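Local coordinates for ABC transporter, ATP binding protein (Sulfolobus solfataricus, PDB 1OXV) that hydrolyses ATP to power glucose uptake as the energy-coupling subunit of the GlcSTUV ABC transporter, at residues K126-H131 against Q146-L151; P159-L164 against G191-V196. All blocks are in the same frame, centred on the assembly; numbering follows the deposited sequence. Where two conformers were deposited one is given.

Contact 1: K126-H131 against Q146-L151; sequences KILDIH and QQRVAL
Arg148 reaches out from helix 143-155 and lies across the turn that ends helix 114-127, where Leu128 and Ile130 receive it. Its CB sits 3.7 Å from CG2 of Ile130. With CG anti to its own carbonyl carbon (chi1 -77°) and the chain extended from there to NE, the side chain runs outward past the Leu128 carbonyl: CG is near that oxygen, and CD comes to 3.1 Å from Leu128 O while still touching Ile130 CG2. The guanidinium then folds back at its end, so that NH1 gives a hydrogen bond to Leu128 O (2.8 Å, 155° at the hydrogen). That oxygen lies close to the guanidinium plane, but the donor stands well above the carbonyl plane. A water accepts from NH1 and donates to Ile127 O, tying a second carbonyl of the helix end to the same nitrogen. The carboxylate of Asp129 stays short of a salt bridge, with OD2 4.9 Å from Arg148 NH1, though its charge may still steady the guanidinium. Asp129, at positive phi, is the C' residue of a Schellman motif closing the helix.

Beneath this polar edge the contact is greasy. Ile130 CD1 meets Val149 CG2 at 3.5 Å, the two side chains crossing at about a right angle, and Leu128 CD1 touches Leu151 CB at 3.9 Å. Ile103 of helix 99-104 packs on both Ile130 and Val149. With an alanine here instead of Arg148, Leu128 O and the water would probably lose their NH1 partner, and Ile130 CG2 the CD beside it. The chemistry implies an arginine matched to a helix end: its positive charge probably gains from the partial negative charge there, bonding one carbonyl directly and one through water, above an apolar seam.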
loop_
_atom_site.group_PDB
_atom_site.type_symbol
_atom_site.label_atom_id
_atom_site.label_comp_id
_atom_site.label_asym_id
_atom_site.label_seq_id
_atom_site.Cartn_x
_atom_site.Cartn_y
_atom_site.Cartn_z
ATOM N N LYS A 126 20.211 6.287 -19.689
ATOM C CA LYS A 126 21.375 6.348 -18.806
ATOM C C LYS A 126 20.941 6.403 -17.343
ATOM O O LYS A 126 21.503 5.725 -16.482
ATOM C CB LYS A 126 22.237 7.575 -19.123
ATOM C CG LYS A 126 23.116 7.416 -20.352
ATOM C CD LYS A 126 23.757 8.727 -20.785
ATOM C CE LYS A 126 24.320 8.619 -22.199
ATOM N NZ LYS A 126 24.474 9.948 -22.855
ATOM N N ILE A 127 19.947 7.228 -17.057
ATOM C CA ILE A 127 19.402 7.310 -15.705
ATOM C C ILE A 127 18.903 5.946 -15.216
ATOM O O ILE A 127 19.152 5.571 -14.079
ATOM C CB ILE A 127 18.276 8.346 -15.662
ATOM C CG1 ILE A 127 18.860 9.742 -15.855
ATOM C CG2 ILE A 127 17.516 8.260 -14.336
ATOM C CD1 ILE A 127 17.824 10.804 -16.148
ATOM N N LEU A 128 18.205 5.206 -16.081
ATOM C CA LEU A 128 17.712 3.872 -15.740
ATOM C C LEU A 128 18.737 2.729 -15.989
ATOM O O LEU A 128 18.408 1.554 -15.838
ATOM C CB LEU A 128 16.409 3.598 -16.499
ATOM C CG LEU A 128 15.102 4.187 -15.941
ATOM C CD1 LEU A 128 14.836 3.659 -14.542
ATOM C CD2 LEU A 128 15.108 5.711 -15.915
ATOM N N ASP A 129 19.971 3.083 -16.344
ATOM C CA ASP A 129 21.042 2.102 -16.588
ATOM C C ASP A 129 20.652 1.004 -17.593
ATOM O O ASP A 129 20.921 -0.164 -17.355
ATOM C CB ASP A 129 21.483 1.463 -15.266
ATOM C CG ASP A 129 22.860 0.801 -15.338
ATOM O OD1 ASP A 129 23.674 1.102 -16.242
ATOM O OD2 ASP A 129 23.217 -0.051 -14.501
ATOM N N ILE A 130 20.020 1.385 -18.710
ATOM C CA ILE A 130 19.706 0.433 -19.790
ATOM C C ILE A 130 20.142 1.010 -21.114
ATOM O O ILE A 130 19.658 0.607 -22.171
ATOM C CB ILE A 130 18.221 0.093 -19.877
ATOM C CG1 ILE A 130 17.387 1.374 -19.766
ATOM C CG2 ILE A 130 17.864 -0.932 -18.824
ATOM C CD1 ILE A 130 15.969 1.223 -20.183
ATOM N N HIS A 131 21.059 1.967 -21.060
ATOM C CA HIS A 131 21.554 2.585 -22.275
ATOM C C HIS A 131 22.254 1.522 -23.133
ATOM O O HIS A 131 22.219 1.575 -24.360
ATOM C CB HIS A 131 22.520 3.709 -21.907
ATOM C CG HIS A 131 23.083 4.443 -23.078
ATOM N ND1 HIS A 131 24.300 4.126 -23.640
ATOM C CD2 HIS A 131 22.607 5.501 -23.779
ATOM C CE1 HIS A 131 24.548 4.952 -24.642
ATOM N NE2 HIS A 131 23.535 5.796 -24.748
ATOM N N GLN A 146 13.307 -5.109 -18.161
ATOM C CA GLN A 146 12.016 -4.776 -18.723
ATOM C C GLN A 146 11.363 -3.681 -17.887
ATOM O O GLN A 146 10.854 -2.699 -18.425
ATOM C CB GLN A 146 11.143 -6.023 -18.821
ATOM C CG GLN A 146 11.697 -7.046 -19.824
ATOM C CD GLN A 146 10.948 -8.358 -19.816
ATOM O OE1 GLN A 146 11.076 -9.153 -20.745
ATOM N NE2 GLN A 146 10.174 -8.598 -18.763
ATOM N N GLN A 147 11.410 -3.831 -16.571
ATOM C CA GLN A 147 10.830 -2.834 -15.684
ATOM C C GLN A 147 11.519 -1.490 -15.900
ATOM O O GLN A 147 10.889 -0.431 -15.869
ATOM C CB GLN A 147 10.959 -3.285 -14.247
ATOM N N ARG A 148 12.824 -1.526 -16.126
ATOM C CA ARG A 148 13.565 -0.297 -16.357
ATOM C C ARG A 148 13.137 0.387 -17.650
ATOM O O ARG A 148 12.996 1.602 -17.689
ATOM C CB ARG A 148 15.063 -0.555 -16.363
ATOM C CG ARG A 148 15.655 -0.731 -14.975
ATOM C CD ARG A 148 17.105 -1.179 -14.983
ATOM N NE ARG A 148 17.560 -1.527 -13.650
ATOM C CZ ARG A 148 18.206 -0.701 -12.859
ATOM N NH1 ARG A 148 18.471 0.527 -13.268
ATOM N NH2 ARG A 148 18.572 -1.095 -11.652
ATOM N N VAL A 149 12.952 -0.389 -18.712
ATOM C CA VAL A 149 12.475 0.167 -19.964
ATOM C C VAL A 149 11.092 0.771 -19.800
ATOM O O VAL A 149 10.820 1.845 -20.327
ATOM C CB VAL A 149 12.435 -0.885 -21.083
ATOM C CG1 VAL A 149 11.754 -0.312 -22.292
ATOM C CG2 VAL A 149 13.827 -1.324 -21.416
ATOM N N ALA A 150 10.209 0.101 -19.063
ATOM C CA ALA A 150 8.876 0.652 -18.834
ATOM C C ALA A 150 8.959 1.986 -18.087
ATOM O O ALA A 150 8.205 2.916 -18.387
ATOM C CB ALA A 150 8.002 -0.327 -18.063
ATOM N N LEU A 151 9.877 2.080 -17.127
ATOM C CA LEU A 151 10.031 3.304 -16.339
ATOM C C LEU A 151 10.569 4.423 -17.223
ATOM O O LEU A 151 10.080 5.561 -17.184
ATOM C CB LEU A 151 10.984 3.059 -15.165
ATOM C CG LEU A 151 10.394 3.043 -13.762
ATOM C CD1 LEU A 151 11.495 2.709 -12.765
ATOM C CD2 LEU A 151 9.677 4.359 -13.394
HETATM O O HOH W 1 19.442 3.339 -12.443
#

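Contact 2: P159-L164 against G191-V196; sequences PSLLLL and GVTLLV
Leu162 and Leu194 lie side by side, pointing the same way from neighbouring parallel strands. Both put CG anti to the backbone N (chi1 176° in Leu162), so they turn the same way off the sheet and their branches lie alongside, Leu162 CG and CD2 each 4.0 Å from Leu194 CD1. Leu164 takes the other common shape, CG beside its backbone N (chi1 -52°), and from there its CD1 reaches the same Leu194 methyl at 3.9 Å. Leu194 CD1 is therefore shared by two leucines of the adjoining strand. Val183 of helix 174-190 covers this face, touching both Leu164 and Leu194.

On the reverse face the end of Leu161 comes nearer the partner strand, its CD1 3.4 Å from Thr193 O and also touching Thr193 CG2. The end of Leu163 also closes in, CD2 resting 3.7 Å from Leu195 CB, with Met48 of helix 44-52 packed against both of these residues. Thr193 OG1 is hydrogen-bonded to Val2 O, Met1 N and Gly31 N. Before the strand proper, Val192 leans over the opening turn, its CG1 3.3 Å from Pro159 O and its CG2 near Leu162 CB.

The axes of strand segments 161-164 and 193-196 come within 4.8 Å and are nearly parallel. Thr193 N bonds to Ser160 O, Leu162 N to Thr193 O, Leu195 N to Leu162 O and Leu164 N to Leu195 O. The first is the most bent, 154° at the hydrogen, where the strands are only beginning; the last two are nearly straight. CA-H...O contacts such as that from Leu161 CA to Thr193 O (3.4 Å) add to the pairing.

Strand 161-165, helix 174-190 and strand 193-198 form a beta-alpha-beta crossover in the P-loop core of the ABC ATPase, and strand 161-165 leads directly to Glu166, a probable ATP-site residue.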
loop_
_atom_site.group_PDB
_atom_site.type_symbol
_atom_site.label_atom_id
_atom_site.label_comp_id
_atom_site.label_asym_id
_atom_site.label_seq_id
_atom_site.Cartn_x
_atom_site.Cartn_y
_atom_site.Cartn_z
ATOM N N PRO A 159 8.142 14.235 -16.920
ATOM C CA PRO A 159 6.919 14.524 -16.158
ATOM C C PRO A 159 7.209 15.082 -14.755
ATOM O O PRO A 159 8.338 14.960 -14.263
ATOM C CB PRO A 159 6.262 13.158 -16.040
ATOM C CG PRO A 159 7.386 12.199 -16.070
ATOM C CD PRO A 159 8.475 12.803 -16.930
ATOM N N SER A 160 6.205 15.699 -14.143
ATOM C CA SER A 160 6.283 16.165 -12.764
ATOM C C SER A 160 5.737 15.119 -11.778
ATOM O O SER A 160 5.949 15.212 -10.562
ATOM C CB SER A 160 5.447 17.443 -12.615
ATOM O OG SER A 160 6.019 18.483 -13.390
ATOM N N LEU A 161 4.984 14.163 -12.324
ATOM C CA LEU A 161 4.264 13.169 -11.559
ATOM C C LEU A 161 4.415 11.793 -12.178
ATOM O O LEU A 161 4.264 11.626 -13.382
ATOM C CB LEU A 161 2.781 13.550 -11.552
ATOM C CG LEU A 161 1.771 12.545 -11.014
ATOM C CD1 LEU A 161 2.069 12.156 -9.575
ATOM C CD2 LEU A 161 0.364 13.139 -11.118
ATOM N N LEU A 162 4.693 10.804 -11.341
ATOM C CA LEU A 162 4.817 9.423 -11.783
ATOM C C LEU A 162 3.760 8.567 -11.054
ATOM O O LEU A 162 3.646 8.612 -9.826
ATOM C CB LEU A 162 6.239 8.919 -11.512
ATOM C CG LEU A 162 6.502 7.454 -11.843
ATOM C CD1 LEU A 162 6.299 7.192 -13.305
ATOM C CD2 LEU A 162 7.927 7.072 -11.450
ATOM N N LEU A 163 2.957 7.851 -11.820
ATOM C CA LEU A 163 1.894 7.012 -11.290
ATOM C C LEU A 163 2.205 5.535 -11.517
ATOM O O LEU A 163 2.379 5.091 -12.658
ATOM C CB LEU A 163 0.558 7.346 -11.965
ATOM C CG LEU A 163 0.167 8.821 -11.960
ATOM C CD1 LEU A 163 -1.098 9.044 -12.787
ATOM C CD2 LEU A 163 -0.025 9.345 -10.544
ATOM N N LEU A 164 2.242 4.777 -10.427
ATOM C CA LEU A 164 2.509 3.355 -10.492
ATOM C C LEU A 164 1.332 2.560 -9.936
ATOM O O LEU A 164 1.051 2.582 -8.736
ATOM C CB LEU A 164 3.787 2.996 -9.726
ATOM C CG LEU A 164 5.036 3.799 -10.082
ATOM C CD1 LEU A 164 6.237 3.269 -9.334
ATOM C CD2 LEU A 164 5.299 3.749 -11.559
ATOM N N GLY A 191 12.924 14.054 -8.751
ATOM C CA GLY A 191 12.141 14.892 -7.863
ATOM C C GLY A 191 10.640 14.856 -8.117
ATOM O O GLY A 191 9.911 15.723 -7.665
ATOM N N VAL A 192 10.172 13.845 -8.827
ATOM C CA VAL A 192 8.763 13.779 -9.150
ATOM C C VAL A 192 7.897 13.446 -7.968
ATOM O O VAL A 192 8.306 12.756 -7.042
ATOM C CB VAL A 192 8.471 12.726 -10.222
ATOM C CG1 VAL A 192 9.041 13.163 -11.549
ATOM C CG2 VAL A 192 8.996 11.354 -9.810
ATOM N N THR A 193 6.672 13.934 -8.025
ATOM C CA THR A 193 5.654 13.498 -7.109
ATOM C C THR A 193 5.384 12.067 -7.505
ATOM O O THR A 193 5.323 11.763 -8.689
ATOM C CB THR A 193 4.429 14.363 -7.312
ATOM O OG1 THR A 193 4.756 15.697 -6.915
ATOM C CG2 THR A 193 3.280 13.940 -6.408
ATOM N N LEU A 194 5.208 11.188 -6.528
ATOM C CA LEU A 194 5.030 9.762 -6.810
ATOM C C LEU A 194 3.785 9.191 -6.128
ATOM O O LEU A 194 3.587 9.321 -4.917
ATOM C CB LEU A 194 6.290 8.985 -6.394
ATOM C CG LEU A 194 6.233 7.459 -6.434
ATOM C CD1 LEU A 194 6.222 6.916 -7.850
ATOM C CD2 LEU A 194 7.393 6.837 -5.647
ATOM N N LEU A 195 2.925 8.579 -6.923
ATOM C CA LEU A 195 1.754 7.924 -6.390
ATOM C C LEU A 195 1.869 6.434 -6.720
ATOM O O LEU A 195 1.994 6.055 -7.883
ATOM C CB LEU A 195 0.505 8.513 -7.018
ATOM C CG LEU A 195 -0.744 8.608 -6.152
ATOM C CD1 LEU A 195 -1.834 9.423 -6.884
ATOM C CD2 LEU A 195 -1.246 7.247 -5.742
ATOM N N VAL A 196 1.874 5.590 -5.692
ATOM C CA VAL A 196 1.845 4.166 -5.992
ATOM C C VAL A 196 0.679 3.478 -5.287
ATOM O O VAL A 196 0.348 3.771 -4.145
ATOM C CB VAL A 196 3.168 3.554 -5.530
ATOM C CG1 VAL A 196 3.683 4.295 -4.299
ATOM C CG2 VAL A 196 2.969 2.090 -5.186
#

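In the fold
Both contacts lie in the ABC-ATPase part of the chain, their centres about 16 Å apart, and a short loop joins helix 143-155 to strand 161-165. Contact 2 belongs to the buried centre of the sheet: backbone bonds set its register, with mostly leucines on both faces beneath covering helices. Contact 1 is also largely buried, but its centre is about 24 Å from that of the chain; it joins a helix end to another helix through one arginine, a water and a few apolar side chains, with Asp129 exposed at its polar side. In the conformer given, Leu151 CD2 packs on Leu162 CD2 (3.8 Å). Helix 174-190 also serves both, since Leu182 touches Arg148 and Leu151 while Val183 covers the sheet.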